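Local structure of D-alanyl transferase DltD (6O93) at residues L125-W130 with Q146-F151. The protein probably transfers D-alanine to lipoteichoic acid during its D-alanylation in the Gram-positive cell wall. Sequence-based numbering, arbitrary orientation.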
loop_
_atom_site.group_PDB
_atom_site.type_symbol
_atom_site.label_atom_id
_atom_site.label_comp_id
_atom_site.label_asym_id
_atom_site.label_seq_id
_atom_site.Cartn_x
_atom_site.Cartn_y
_atom_site.Cartn_z
ATOM N N LEU A 125 8.535 15.420 7.142
ATOM C CA LEU A 125 8.541 14.993 8.538
ATOM C C LEU A 125 9.216 13.636 8.695
ATOM O O LEU A 125 10.199 13.491 9.430
ATOM C CB LEU A 125 7.103 14.940 9.065
ATOM C CG LEU A 125 6.899 14.312 10.450
ATOM C CD1 LEU A 125 7.603 15.131 11.523
ATOM C CD2 LEU A 125 5.417 14.171 10.764
ATOM N N GLN A 126 8.692 12.621 8.005
ATOM C CA GLN A 126 9.199 11.263 8.177
ATOM C C GLN A 126 10.631 11.131 7.665
ATOM O O GLN A 126 11.450 10.426 8.268
ATOM C CB GLN A 126 8.273 10.275 7.466
ATOM C CG GLN A 126 6.844 10.297 7.995
ATOM C CD GLN A 126 5.877 9.495 7.138
ATOM O OE1 GLN A 126 6.262 8.907 6.127
ATOM N NE2 GLN A 126 4.610 9.480 7.537
ATOM N N THR A 127 10.956 11.809 6.564
ATOM C CA THR A 127 12.312 11.741 6.026
ATOM C C THR A 127 13.310 12.404 6.968
ATOM O O THR A 127 14.378 11.848 7.249
ATOM C CB THR A 127 12.356 12.392 4.643
ATOM O OG1 THR A 127 11.411 11.746 3.783
ATOM C CG2 THR A 127 13.745 12.279 4.032
ATOM N N TYR A 128 12.981 13.597 7.468
ATOM C CA TYR A 128 13.863 14.275 8.416
ATOM C C TYR A 128 13.977 13.496 9.724
ATOM O O TYR A 128 15.067 13.398 10.302
ATOM C CB TYR A 128 13.355 15.691 8.691
ATOM C CG TYR A 128 13.752 16.728 7.657
ATOM C CD1 TYR A 128 14.186 16.362 6.389
ATOM C CD2 TYR A 128 13.704 18.082 7.964
ATOM C CE1 TYR A 128 14.552 17.318 5.456
ATOM C CE2 TYR A 128 14.066 19.041 7.042
ATOM C CZ TYR A 128 14.490 18.657 5.790
ATOM O OH TYR A 128 14.851 19.618 4.878
ATOM N N GLN A 129 12.860 12.951 10.213
ATOM C CA GLN A 129 12.902 12.138 11.423
ATOM C C GLN A 129 13.836 10.947 11.247
ATOM O O GLN A 129 14.617 10.619 12.149
ATOM C CB GLN A 129 11.493 11.663 11.778
ATOM C CG GLN A 129 11.415 10.820 13.042
ATOM C CD GLN A 129 10.089 10.100 13.174
ATOM O OE1 GLN A 129 9.539 9.601 12.190
ATOM N NE2 GLN A 129 9.565 10.046 14.393
ATOM N N TRP A 130 13.766 10.288 10.090
ATOM C CA TRP A 130 14.625 9.139 9.824
ATOM C C TRP A 130 16.099 9.518 9.925
ATOM O O TRP A 130 16.893 8.810 10.556
ATOM C CB TRP A 130 14.282 8.563 8.447
ATOM C CG TRP A 130 15.364 7.755 7.789
ATOM C CD1 TRP A 130 15.958 6.624 8.272
ATOM C CD2 TRP A 130 15.957 8.003 6.506
ATOM N NE1 TRP A 130 16.891 6.159 7.372
ATOM C CE2 TRP A 130 16.910 6.988 6.282
ATOM C CE3 TRP A 130 15.778 8.988 5.529
ATOM C CZ2 TRP A 130 17.682 6.932 5.120
ATOM C CZ3 TRP A 130 16.547 8.930 4.377
ATOM C CH2 TRP A 130 17.486 7.908 4.182
ATOM N N GLN A 146 20.146 6.528 -1.899
ATOM C CA GLN A 146 20.392 6.517 -3.337
ATOM C C GLN A 146 19.120 6.833 -4.116
ATOM O O GLN A 146 19.133 7.651 -5.043
ATOM C CB GLN A 146 20.964 5.160 -3.754
ATOM C CG GLN A 146 21.227 5.009 -5.254
ATOM C CD GLN A 146 20.029 4.461 -6.017
ATOM O OE1 GLN A 146 19.508 5.109 -6.924
ATOM N NE2 GLN A 146 19.598 3.256 -5.658
ATOM N N ARG A 147 18.007 6.193 -3.752
ATOM C CA ARG A 147 16.766 6.399 -4.492
ATOM C C ARG A 147 16.241 7.818 -4.312
ATOM O O ARG A 147 15.794 8.446 -5.277
ATOM C CB ARG A 147 15.712 5.382 -4.049
ATOM C CG ARG A 147 16.042 3.942 -4.404
ATOM C CD ARG A 147 15.850 3.652 -5.890
ATOM N NE ARG A 147 14.442 3.733 -6.282
ATOM C CZ ARG A 147 13.962 4.479 -7.277
ATOM N NH1 ARG A 147 14.763 5.221 -8.031
ATOM N NH2 ARG A 147 12.661 4.468 -7.527
ATOM N N LEU A 148 16.287 8.340 -3.084
ATOM C CA LEU A 148 15.708 9.653 -2.821
ATOM C C LEU A 148 16.395 10.741 -3.637
ATOM O O LEU A 148 15.741 11.690 -4.089
ATOM C CB LEU A 148 15.787 9.974 -1.329
ATOM C CG LEU A 148 14.888 9.158 -0.400
ATOM C CD1 LEU A 148 15.067 9.626 1.034
ATOM C CD2 LEU A 148 13.431 9.248 -0.814
ATOM N N THR A 149 17.710 10.627 -3.842
ATOM C CA THR A 149 18.425 11.626 -4.629
ATOM C C THR A 149 17.993 11.646 -6.088
ATOM O O THR A 149 18.394 12.556 -6.819
ATOM C CB THR A 149 19.938 11.395 -4.570
ATOM O OG1 THR A 149 20.259 10.115 -5.135
ATOM C CG2 THR A 149 20.440 11.468 -3.137
ATOM N N LYS A 150 17.199 10.674 -6.531
ATOM C CA LYS A 150 16.752 10.631 -7.914
ATOM C C LYS A 150 15.491 11.448 -8.162
ATOM O O LYS A 150 15.122 11.640 -9.324
ATOM C CB LYS A 150 16.502 9.180 -8.343
ATOM C CG LYS A 150 17.727 8.276 -8.240
ATOM C CD LYS A 150 18.828 8.705 -9.201
ATOM C CE LYS A 150 19.984 7.711 -9.214
ATOM N NZ LYS A 150 20.709 7.657 -7.911
ATOM N N PHE A 151 14.827 11.947 -7.103
ATOM C CA PHE A 151 13.541 12.606 -7.283
ATOM C C PHE A 151 13.653 14.118 -7.120
ATOM O O PHE A 151 14.350 14.595 -6.218
ATOM C CB PHE A 151 12.514 12.057 -6.288
ATOM C CG PHE A 151 12.196 10.611 -6.510
ATOM C CD1 PHE A 151 11.233 10.236 -7.431
ATOM C CD2 PHE A 151 12.883 9.626 -5.827
ATOM C CE1 PHE A 151 10.949 8.906 -7.651
ATOM C CE2 PHE A 151 12.603 8.294 -6.045
ATOM C CZ PHE A 151 11.637 7.934 -6.960
#
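The indole of Trp130 is met at its six-membered ring by Leu148, whose CD1 lies 3.7 Å from Trp130 CZ3 and approaches obliquely. Within 146-151 the Arg147 guanidinium has Phe151 CE2 3.9 Å above one face, offset toward the rim, while Leu148 O lies in plane at the edge of the Phe151 ring. Trp130 reaches Leu148 because its CG is anti to the backbone N (chi1 157°), which sends the indole out toward helix 139-148; the leucine comes to meet it from the opposite direction. The same methyl, Leu148 CD1, also touches Thr127 CG2 at 4.2 Å, one helical turn before the tryptophan. Thr127 OG1 hydrogen-bonds back to Ser123 O, and Trp130 NE1 to Asp141 OD1 near the start of helix 139-148, so the indole contacts that helix at two places. A type I turn from Leu148 to Phe151 leads into helix 152-155, with Phe151 as its N-cap, and Leu164 of helix 158-168 packs on Leu148 as well. With no hydrogen bond between the two segments and the polar ends of Thr127 and Trp130 bonded to Ser123 and Asp141, this small, buried contact depends on apolar fit and the exclusion of water around one leucine methyl.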